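PDB 3ESL: spindle assembly checkpoint serine/threonine-protein kinase BUB1 from Saccharomyces cerevisiae, which phosphorylates BUB3 and itself and works in the spindle assembly checkpoint, which delays anaphase until chromosomes are bioriented on the spindle. Local coordinates for residues Leu56-Glu61 and Trp85-Leu91; Glu61-Ile65 and Phe194-Leu199; Phe102-Phe106 and Phe117-Phe121. All coordinates share one frame; numbering follows the deposited sequence. Where two conformers were deposited one is given.

Contact 1 of 3, residues Leu56-Glu61 and Trp85-Leu91; sequences LRSTME and WYINLFL
Residues 56-61 and 85-91, on helices 49-67 and 77-90, face each other nearly antiparallel, with N-to-C directions 153° apart and axes 11.0 Å apart at closest approach; Arg-57 lies across from Phe-90 and Met-60 across from Tyr-86. Arg-57 reaches over with its chain extended from CG to NE, CG lying anti to the backbone N (chi1 -178°). Its CB sits on one face of the Phe-90 ring, 3.9 Å from the centroid, a CH-pi contact, and its guanidinium passes over Phe-90 CB. Side-on, the same guanidinium grips a single atom twice: Arg-57 NE and NH2 each stand 2.9 Å from Tyr-86 OH, which is tilted 22° out of the guanidinium plane. The phenol donates in turn to Glu-61 OE2, 2.6 Å from Tyr-86 OH and met on its anti side, while Glu-61 CG leans on the ring at CE1. Met-60 SD approaches the edge of Phe-90, 3.8 Å from CE2, a Met-aromatic contact, and the bend at chi3 lays Met-60 CE against the backbone N and CB of Tyr-86. Leu-56 and Leu-89 cross at about a right angle, meeting through CD2 and CD1. The antiparallel pairing suits the all-helical TPR-like build of this N-terminal domain. Two bent donor bonds and one short bond fix the phenol oxygen; the positive guanidinium would polarise the phenol and probably strengthens its bond to the carboxylate.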
loop_
_atom_site.group_PDB
_atom_site.type_symbol
_atom_site.label_atom_id
_atom_site.label_comp_id
_atom_site.label_asym_id
_atom_site.label_seq_id
_atom_site.Cartn_x
_atom_site.Cartn_y
_atom_site.Cartn_z
ATOM N N LEU A 56 -8.039 13.770 0.213
ATOM C CA LEU A 56 -7.488 12.519 0.746
ATOM C C LEU A 56 -6.484 11.933 -0.252
ATOM O O LEU A 56 -5.366 11.556 0.133
ATOM C CB LEU A 56 -8.586 11.505 1.089
ATOM C CG LEU A 56 -8.089 10.171 1.662
ATOM C CD1 LEU A 56 -7.278 10.367 2.951
ATOM C CD2 LEU A 56 -9.240 9.185 1.883
ATOM N N ARG A 57 -6.871 11.860 -1.526
ATOM C CA ARG A 57 -6.005 11.243 -2.536
ATOM C C ARG A 57 -4.683 11.991 -2.632
ATOM O O ARG A 57 -3.619 11.371 -2.594
ATOM C CB ARG A 57 -6.698 11.152 -3.913
ATOM C CG ARG A 57 -5.812 10.469 -4.970
ATOM C CD ARG A 57 -6.553 9.971 -6.214
ATOM N NE ARG A 57 -5.661 9.086 -6.980
ATOM C CZ ARG A 57 -6.025 8.257 -7.962
ATOM N NH1 ARG A 57 -7.299 8.165 -8.342
ATOM N NH2 ARG A 57 -5.098 7.510 -8.570
ATOM N N SER A 58 -4.755 13.319 -2.739
ATOM C CA SER A 58 -3.561 14.174 -2.831
ATOM C C SER A 58 -2.642 14.080 -1.615
ATOM O O SER A 58 -1.415 14.063 -1.752
ATOM C CB SER A 58 -3.972 15.633 -3.070
ATOM O OG SER A 58 -2.903 16.518 -2.773
ATOM N N THR A 59 -3.236 14.024 -0.428
ATOM C CA THR A 59 -2.478 13.953 0.810
ATOM C C THR A 59 -1.769 12.604 0.902
ATOM O O THR A 59 -0.609 12.547 1.321
ATOM C CB THR A 59 -3.375 14.214 2.031
ATOM O OG1 THR A 59 -3.965 15.515 1.881
ATOM C CG2 THR A 59 -2.550 14.218 3.306
ATOM N N MET A 60 -2.460 11.544 0.504
ATOM C CA MET A 60 -1.877 10.201 0.592
ATOM C C MET A 60 -0.698 10.120 -0.386
ATOM O O MET A 60 0.354 9.572 -0.063
ATOM C CB MET A 60 -2.919 9.129 0.295
ATOM C CG MET A 60 -3.950 8.990 1.400
ATOM S SD MET A 60 -5.135 7.691 1.038
ATOM C CE MET A 60 -4.115 6.265 1.317
ATOM N N GLU A 61 -0.873 10.698 -1.574
ATOM C CA GLU A 61 0.199 10.708 -2.571
ATOM C C GLU A 61 1.402 11.502 -2.060
ATOM O O GLU A 61 2.553 11.053 -2.197
ATOM C CB GLU A 61 -0.307 11.263 -3.905
ATOM C CG GLU A 61 -1.298 10.352 -4.568
ATOM C CD GLU A 61 -1.739 10.855 -5.928
ATOM O OE1 GLU A 61 -1.254 11.929 -6.349
ATOM O OE2 GLU A 61 -2.559 10.157 -6.558
ATOM N N TRP A 85 -3.837 1.085 1.758
ATOM C CA TRP A 85 -5.059 1.901 1.722
ATOM C C TRP A 85 -5.172 2.619 0.389
ATOM O O TRP A 85 -6.246 2.678 -0.200
ATOM C CB TRP A 85 -5.112 2.892 2.881
ATOM C CG TRP A 85 -5.767 2.288 4.108
ATOM C CD1 TRP A 85 -5.150 1.884 5.253
ATOM C CD2 TRP A 85 -7.169 2.014 4.287
ATOM N NE1 TRP A 85 -6.076 1.378 6.144
ATOM C CE2 TRP A 85 -7.323 1.447 5.574
ATOM C CE3 TRP A 85 -8.308 2.201 3.487
ATOM C CZ2 TRP A 85 -8.574 1.061 6.082
ATOM C CZ3 TRP A 85 -9.556 1.818 3.995
ATOM C CH2 TRP A 85 -9.673 1.259 5.280
ATOM N N TYR A 86 -4.044 3.130 -0.097
ATOM C CA TYR A 86 -4.044 3.820 -1.384
ATOM C C TYR A 86 -4.496 2.904 -2.515
ATOM O O TYR A 86 -5.366 3.261 -3.310
ATOM C CB TYR A 86 -2.687 4.451 -1.723
ATOM C CG TYR A 86 -2.787 5.323 -2.957
ATOM C CD1 TYR A 86 -3.117 6.675 -2.847
ATOM C CD2 TYR A 86 -2.629 4.787 -4.230
ATOM C CE1 TYR A 86 -3.261 7.474 -3.968
ATOM C CE2 TYR A 86 -2.775 5.586 -5.364
ATOM C CZ TYR A 86 -3.066 6.917 -5.223
ATOM O OH TYR A 86 -3.201 7.687 -6.340
ATOM N N ILE A 87 -3.884 1.732 -2.593
ATOM C CA ILE A 87 -4.224 0.760 -3.624
ATOM C C ILE A 87 -5.713 0.410 -3.547
ATOM O O ILE A 87 -6.400 0.411 -4.565
ATOM C CB ILE A 87 -3.336 -0.496 -3.496
ATOM C CG1 ILE A 87 -1.863 -0.151 -3.788
ATOM C CG2 ILE A 87 -3.817 -1.631 -4.424
ATOM C CD1 ILE A 87 -0.882 -1.190 -3.225
ATOM N N ASN A 88 -6.199 0.142 -2.337
ATOM C CA ASN A 88 -7.595 -0.294 -2.147
ATOM C C ASN A 88 -8.627 0.796 -2.453
ATOM O O ASN A 88 -9.689 0.516 -3.018
ATOM C CB ASN A 88 -7.812 -0.804 -0.717
ATOM C CG ASN A 88 -7.063 -2.099 -0.414
ATOM O OD1 ASN A 88 -6.671 -2.843 -1.307
ATOM N ND2 ASN A 88 -6.879 -2.373 0.874
ATOM N N LEU A 89 -8.330 2.031 -2.060
ATOM C CA LEU A 89 -9.252 3.148 -2.250
ATOM C C LEU A 89 -9.263 3.674 -3.681
ATOM O O LEU A 89 -10.325 4.026 -4.211
ATOM C CB LEU A 89 -8.904 4.292 -1.306
ATOM C CG LEU A 89 -9.156 4.063 0.182
ATOM C CD1 LEU A 89 -8.579 5.242 0.933
ATOM C CD2 LEU A 89 -10.657 3.906 0.470
ATOM N N PHE A 90 -8.086 3.721 -4.304
ATOM C CA PHE A 90 -7.923 4.478 -5.545
ATOM C C PHE A 90 -7.556 3.669 -6.789
ATOM O O PHE A 90 -7.786 4.126 -7.915
ATOM C CB PHE A 90 -6.956 5.648 -5.329
ATOM C CG PHE A 90 -7.421 6.619 -4.283
ATOM C CD1 PHE A 90 -8.567 7.388 -4.486
ATOM C CD2 PHE A 90 -6.733 6.753 -3.088
ATOM C CE1 PHE A 90 -9.018 8.280 -3.515
ATOM C CE2 PHE A 90 -7.174 7.648 -2.111
ATOM C CZ PHE A 90 -8.314 8.413 -2.327
ATOM N N LEU A 91 -7.030 2.462 -6.599
ATOM C CA LEU A 91 -6.592 1.641 -7.728
ATOM C C LEU A 91 -7.372 0.333 -7.894
ATOM O O LEU A 91 -6.973 -0.534 -8.679
ATOM C CB LEU A 91 -5.084 1.359 -7.612
ATOM C CG LEU A 91 -4.152 2.569 -7.503
ATOM C CD1 LEU A 91 -2.685 2.132 -7.385
ATOM C CD2 LEU A 91 -4.359 3.514 -8.680
#

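Contact 2 of 3, residues Glu61-Ile65 and Phe194-Leu199; sequences ERCLI and FIRKFL
Ile-65 and Phe-198 lie alongside, pointing opposite ways, with Ile-65 CG1 over one face of the ring, 4.1 Å from the centroid, a CH-pi contact. The ring's edge meets two neighbours on the other helix: Arg-62 CG lies 3.7 Å from Phe-198 CE2, and Glu-61 OE1 comes up to Phe-198 CD2, its carboxylate turned 76° from the ring plane. The ring of Phe-198 reaches all three because its CG points opposite the backbone N (chi1 -176°). The second ring, Phe-194, is met obliquely, by Glu-61 CG at CD2 and by Leu-64 CD1, 4.0 Å from Phe-194 CE2. Ile-65 CD1 completes the apolar patch on Ile-195 CG2, 3.7 Å away. The segments 61-65 and 194-199 run at 90°, so the C-terminal helix lies crosswise on the helical array. A water bridges them, donating to Glu-61 OE1 at 2.8 Å and to Phe-194 O at 2.7 Å. The Arg-62 guanidinium turns to a salt bridge with Glu-16, and Glu-61 OE2 accepts from Tyr-86. Direct contact is thus mostly apolar and aromatic, with the carboxylate at the rings' margins, while the water ties that carboxylate to a backbone carbonyl that, without a proton of its own, could not bond to it directly.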
loop_
_atom_site.group_PDB
_atom_site.type_symbol
_atom_site.label_atom_id
_atom_site.label_comp_id
_atom_site.label_asym_id
_atom_site.label_seq_id
_atom_site.Cartn_x
_atom_site.Cartn_y
_atom_site.Cartn_z
ATOM N N GLU A 61 -0.873 10.698 -1.574
ATOM C CA GLU A 61 0.199 10.708 -2.571
ATOM C C GLU A 61 1.402 11.502 -2.060
ATOM O O GLU A 61 2.553 11.053 -2.197
ATOM C CB GLU A 61 -0.307 11.263 -3.905
ATOM C CG GLU A 61 -1.298 10.352 -4.568
ATOM C CD GLU A 61 -1.739 10.855 -5.928
ATOM O OE1 GLU A 61 -1.254 11.929 -6.349
ATOM O OE2 GLU A 61 -2.559 10.157 -6.558
ATOM N N ARG A 62 1.144 12.670 -1.475
ATOM C CA ARG A 62 2.207 13.478 -0.865
ATOM C C ARG A 62 2.962 12.684 0.195
ATOM O O ARG A 62 4.199 12.696 0.232
ATOM C CB ARG A 62 1.637 14.762 -0.252
ATOM C CG ARG A 62 1.352 15.852 -1.266
ATOM C CD ARG A 62 0.624 17.018 -0.603
ATOM N NE ARG A 62 1.538 17.931 0.079
ATOM C CZ ARG A 62 1.147 19.043 0.701
ATOM N NH1 ARG A 62 -0.132 19.360 0.731
ATOM N NH2 ARG A 62 2.034 19.833 1.292
ATOM N N CYS A 63 2.210 11.988 1.046
ATOM C CA CYS A 63 2.806 11.167 2.107
ATOM C C CYS A 63 3.740 10.109 1.508
ATOM O O CYS A 63 4.906 9.985 1.905
ATOM C CB CYS A 63 1.699 10.489 2.907
ATOM S SG CYS A 63 2.345 9.336 4.132
ATOM N N LEU A 64 3.222 9.350 0.546
ATOM C CA LEU A 64 4.008 8.252 -0.042
ATOM C C LEU A 64 5.298 8.778 -0.673
ATOM O O LEU A 64 6.386 8.225 -0.460
ATOM C CB LEU A 64 3.175 7.481 -1.055
ATOM C CG LEU A 64 1.957 6.767 -0.449
ATOM C CD1 LEU A 64 1.161 6.013 -1.536
ATOM C CD2 LEU A 64 2.373 5.822 0.697
ATOM N N ILE A 65 5.170 9.885 -1.397
ATOM C CA ILE A 65 6.307 10.507 -2.093
ATOM C C ILE A 65 7.329 11.072 -1.112
ATOM O O ILE A 65 8.535 10.880 -1.282
ATOM C CB ILE A 65 5.814 11.592 -3.093
ATOM C CG1 ILE A 65 5.069 10.929 -4.258
ATOM C CG2 ILE A 65 6.981 12.482 -3.593
ATOM C CD1 ILE A 65 5.913 9.964 -5.083
ATOM N N PHE A 194 0.494 6.956 -10.877
ATOM C CA PHE A 194 0.152 8.023 -9.931
ATOM C C PHE A 194 1.401 8.687 -9.361
ATOM O O PHE A 194 1.396 9.880 -9.056
ATOM C CB PHE A 194 -0.815 7.554 -8.818
ATOM C CG PHE A 194 -0.163 6.762 -7.704
ATOM C CD1 PHE A 194 -0.084 5.373 -7.775
ATOM C CD2 PHE A 194 0.315 7.407 -6.564
ATOM C CE1 PHE A 194 0.495 4.635 -6.730
ATOM C CE2 PHE A 194 0.908 6.691 -5.518
ATOM C CZ PHE A 194 0.998 5.304 -5.598
ATOM N N ILE A 195 2.475 7.905 -9.232
ATOM C CA ILE A 195 3.733 8.425 -8.737
ATOM C C ILE A 195 4.388 9.307 -9.807
ATOM O O ILE A 195 4.821 10.443 -9.521
ATOM C CB ILE A 195 4.669 7.273 -8.294
ATOM C CG1 ILE A 195 4.106 6.622 -7.018
ATOM C CG2 ILE A 195 6.085 7.774 -8.032
ATOM C CD1 ILE A 195 4.928 5.486 -6.481
ATOM N N ARG A 196 4.455 8.783 -11.032
ATOM C CA ARG A 196 5.085 9.521 -12.136
ATOM C C ARG A 196 4.353 10.843 -12.410
ATOM O O ARG A 196 4.988 11.895 -12.584
ATOM C CB ARG A 196 5.160 8.642 -13.380
ATOM C CG ARG A 196 6.079 7.436 -13.170
ATOM C CD ARG A 196 6.350 6.689 -14.464
ATOM N NE ARG A 196 5.289 5.744 -14.795
ATOM C CZ ARG A 196 4.544 5.808 -15.892
ATOM N NH1 ARG A 196 4.730 6.780 -16.781
ATOM N NH2 ARG A 196 3.614 4.885 -16.103
ATOM N N LYS A 197 3.019 10.794 -12.401
ATOM C CA LYS A 197 2.196 11.993 -12.609
ATOM C C LYS A 197 2.426 13.034 -11.512
ATOM O O LYS A 197 2.509 14.243 -11.786
ATOM C CB LYS A 197 0.711 11.630 -12.704
ATOM C CG LYS A 197 -0.191 12.851 -12.869
ATOM C CD LYS A 197 -1.619 12.600 -12.410
ATOM C CE LYS A 197 -2.539 12.324 -13.579
ATOM N NZ LYS A 197 -3.933 12.757 -13.277
ATOM N N PHE A 198 2.533 12.567 -10.268
ATOM C CA PHE A 198 2.825 13.463 -9.147
ATOM C C PHE A 198 4.152 14.197 -9.361
ATOM O O PHE A 198 4.239 15.420 -9.197
ATOM C CB PHE A 198 2.858 12.687 -7.831
ATOM C CG PHE A 198 3.068 13.560 -6.624
ATOM C CD1 PHE A 198 4.346 13.996 -6.267
ATOM C CD2 PHE A 198 1.981 13.957 -5.849
ATOM C CE1 PHE A 198 4.538 14.810 -5.156
ATOM C CE2 PHE A 198 2.163 14.766 -4.739
ATOM C CZ PHE A 198 3.446 15.191 -4.386
ATOM N N LEU A 199 5.176 13.444 -9.752
ATOM C CA LEU A 199 6.521 13.997 -9.897
ATOM C C LEU A 199 6.625 14.980 -11.062
ATOM O O LEU A 199 7.333 15.987 -10.971
ATOM C CB LEU A 199 7.549 12.863 -10.026
ATOM C CG LEU A 199 7.745 12.012 -8.762
ATOM C CD1 LEU A 199 8.558 10.773 -9.060
ATOM C CD2 LEU A 199 8.381 12.826 -7.634
HETATM O O HOH W 1 -0.692 11.523 -9.077
#

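Contact 3 of 3, residues Phe102-Phe106 and Phe117-Phe121; sequences FKYMF and FYEEF
Phe-102 begins the contact by lying flat against Phe-121. The two ring planes are only 6° apart but slid so far that they barely overlap, with centroids 4.8 Å apart; instead each ring receives an aliphatic carbon of the other residue. Phe-102 CB sits 3.5 Å from the centroid of the Phe-121 ring, almost exactly on its normal, and Phe-121 CA covers the centre of the Phe-102 ring at 3.9 Å from the centroid. With chi2 near zero, the Phe-121 ring is turned so that its face takes up this CB. Phe-102 also points an edge toward the face of Phe-117 in an offset edge-to-face pair, centroids 5.9 Å apart and planes at 70°, and Phe-102 CD1 comes 3.8 Å from Phe-117 CE1. Its far end, CZ, reaches the backbone and CB of Glu-120. Lys-103 lays CG near Phe-121 CZ and sends NZ to the carbonyl of Arg-185. Phe-102, Phe-117 and Phe-121 form an aromatic cluster between helices 95-108 and 115-127, which are consecutive in sequence; segments 102-106 and 117-121 run nearly antiparallel (156°), a helical hairpin within the Mad3/BUB1 homology region, which belongs to the TPR clan. Next along the chain, Met-105 bends at chi3 and brings CE to the edge of the Phe-117 ring, 3.9 Å from CD1. Phe-106 closes the row, crossing Phe-117 at about a right angle; Phe-117 CE2 lies at the edge of the Phe-106 ring, near its plane, 3.9 Å from Phe-106 CD1, while Leu-140 of helix 131-143 packs on Phe-106 as well.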
loop_
_atom_site.group_PDB
_atom_site.type_symbol
_atom_site.label_atom_id
_atom_site.label_comp_id
_atom_site.label_asym_id
_atom_site.label_seq_id
_atom_site.Cartn_x
_atom_site.Cartn_y
_atom_site.Cartn_z
ATOM N N PHE A 102 2.608 -2.603 -6.047
ATOM C CA PHE A 102 3.265 -3.618 -5.221
ATOM C C PHE A 102 4.690 -3.919 -5.702
ATOM O O PHE A 102 5.603 -4.094 -4.895
ATOM C CB PHE A 102 2.463 -4.916 -5.188
ATOM C CG PHE A 102 1.287 -4.895 -4.249
ATOM C CD1 PHE A 102 1.477 -4.935 -2.870
ATOM C CD2 PHE A 102 -0.016 -4.918 -4.755
ATOM C CE1 PHE A 102 0.370 -4.948 -1.994
ATOM C CE2 PHE A 102 -1.121 -4.924 -3.908
ATOM C CZ PHE A 102 -0.923 -4.941 -2.512
ATOM N N LYS A 103 4.869 -3.990 -7.020
ATOM C CA LYS A 103 6.184 -4.227 -7.616
ATOM C C LYS A 103 7.200 -3.115 -7.316
ATOM O O LYS A 103 8.388 -3.387 -7.079
ATOM C CB LYS A 103 6.041 -4.418 -9.132
ATOM C CG LYS A 103 5.393 -5.735 -9.489
ATOM C CD LYS A 103 5.007 -5.776 -10.960
ATOM C CE LYS A 103 6.226 -5.551 -11.837
ATOM N NZ LYS A 103 6.065 -6.154 -13.200
ATOM N N TYR A 104 6.726 -1.875 -7.330
ATOM C CA TYR A 104 7.549 -0.712 -7.018
ATOM C C TYR A 104 8.001 -0.745 -5.556
ATOM O O TYR A 104 9.183 -0.569 -5.245
ATOM C CB TYR A 104 6.737 0.543 -7.300
ATOM C CG TYR A 104 7.402 1.855 -6.968
ATOM C CD1 TYR A 104 8.269 2.470 -7.878
ATOM C CD2 TYR A 104 7.126 2.510 -5.768
ATOM C CE1 TYR A 104 8.858 3.699 -7.587
ATOM C CE2 TYR A 104 7.709 3.739 -5.468
ATOM C CZ TYR A 104 8.573 4.324 -6.387
ATOM O OH TYR A 104 9.154 5.541 -6.106
ATOM N N MET A 105 7.045 -0.975 -4.659
ATOM C CA MET A 105 7.356 -1.221 -3.252
ATOM C C MET A 105 8.401 -2.344 -3.077
ATOM O O MET A 105 9.379 -2.181 -2.350
ATOM C CB MET A 105 6.071 -1.581 -2.511
ATOM C CG MET A 105 5.043 -0.442 -2.479
ATOM S SD MET A 105 3.414 -1.110 -2.036
ATOM C CE MET A 105 3.684 -1.486 -0.314
ATOM N N PHE A 106 8.189 -3.470 -3.753
ATOM C CA PHE A 106 9.100 -4.618 -3.648
ATOM C C PHE A 106 10.527 -4.202 -4.045
ATOM O O PHE A 106 11.492 -4.476 -3.335
ATOM C CB PHE A 106 8.607 -5.782 -4.510
ATOM C CG PHE A 106 9.385 -7.058 -4.302
ATOM C CD1 PHE A 106 9.083 -7.910 -3.242
ATOM C CD2 PHE A 106 10.422 -7.399 -5.165
ATOM C CE1 PHE A 106 9.808 -9.094 -3.040
ATOM C CE2 PHE A 106 11.153 -8.580 -4.975
ATOM C CZ PHE A 106 10.842 -9.427 -3.908
ATOM N N PHE A 117 2.470 -7.257 3.699
ATOM C CA PHE A 117 2.817 -6.957 2.312
ATOM C C PHE A 117 2.525 -8.180 1.444
ATOM O O PHE A 117 1.827 -8.093 0.423
ATOM C CB PHE A 117 4.284 -6.545 2.180
ATOM C CG PHE A 117 4.751 -6.430 0.749
ATOM C CD1 PHE A 117 4.535 -5.262 0.025
ATOM C CD2 PHE A 117 5.383 -7.507 0.113
ATOM C CE1 PHE A 117 4.951 -5.164 -1.317
ATOM C CE2 PHE A 117 5.806 -7.414 -1.225
ATOM C CZ PHE A 117 5.593 -6.235 -1.938
ATOM N N TYR A 118 3.046 -9.322 1.875
ATOM C CA TYR A 118 2.878 -10.555 1.103
ATOM C C TYR A 118 1.439 -11.021 1.084
ATOM O O TYR A 118 0.954 -11.494 0.044
ATOM C CB TYR A 118 3.811 -11.632 1.642
ATOM C CG TYR A 118 5.248 -11.220 1.503
ATOM C CD1 TYR A 118 5.964 -11.472 0.330
ATOM C CD2 TYR A 118 5.897 -10.549 2.542
ATOM C CE1 TYR A 118 7.293 -11.062 0.206
ATOM C CE2 TYR A 118 7.218 -10.143 2.422
ATOM C CZ TYR A 118 7.908 -10.402 1.261
ATOM O OH TYR A 118 9.214 -9.994 1.154
ATOM N N GLU A 119 0.746 -10.883 2.216
ATOM C CA GLU A 119 -0.686 -11.252 2.283
ATOM C C GLU A 119 -1.544 -10.468 1.288
ATOM O O GLU A 119 -2.355 -11.044 0.548
ATOM C CB GLU A 119 -1.226 -11.079 3.708
ATOM C CG GLU A 119 -0.603 -12.068 4.693
ATOM C CD GLU A 119 -0.927 -11.762 6.152
ATOM O OE1 GLU A 119 -1.086 -10.571 6.505
ATOM O OE2 GLU A 119 -1.017 -12.726 6.952
ATOM N N GLU A 120 -1.357 -9.151 1.272
ATOM C CA GLU A 120 -2.121 -8.282 0.384
ATOM C C GLU A 120 -1.755 -8.451 -1.093
ATOM O O GLU A 120 -2.644 -8.483 -1.948
ATOM C CB GLU A 120 -1.989 -6.819 0.831
ATOM C CG GLU A 120 -2.636 -6.549 2.203
ATOM C CD GLU A 120 -4.161 -6.673 2.196
ATOM O OE1 GLU A 120 -4.802 -6.376 1.163
ATOM O OE2 GLU A 120 -4.723 -7.066 3.242
ATOM N N PHE A 121 -0.459 -8.558 -1.381
ATOM C CA PHE A 121 0.021 -8.740 -2.744
ATOM C C PHE A 121 -0.498 -10.096 -3.258
ATOM O O PHE A 121 -1.031 -10.196 -4.369
ATOM C CB PHE A 121 1.550 -8.666 -2.750
ATOM C CG PHE A 121 2.177 -8.489 -4.127
ATOM C CD1 PHE A 121 1.411 -8.506 -5.292
ATOM C CD2 PHE A 121 3.558 -8.342 -4.234
ATOM C CE1 PHE A 121 2.014 -8.355 -6.552
ATOM C CE2 PHE A 121 4.169 -8.209 -5.488
ATOM C CZ PHE A 121 3.399 -8.209 -6.639
#

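Contacts 1 and 2 share Glu-61 and helix 49-67, and their centres are about 10 Å apart. Tyr-86 of contact 1 stacks on Phe-194 of contact 2, with Tyr-86 OH 3.4 Å from Phe-194 CB, so the C-terminal helix closes over the Arg-57, Tyr-86 and Glu-61 cluster of contact 1. Contact 3 lies farther along the array, about 15 Å from contact 1 and about 17 Å from contact 2 between centres. It is tied to contact 1 where Ile-87 CD1 meets Phe-102 CE2 at 3.8 Å, and to contact 2 where Ile-195 packs on Tyr-104. In contact 1 the side chain of Trp-85 lies about 3 Å, at nearest atoms, from a bound buffer molecule, probably from the crystallisation liquor.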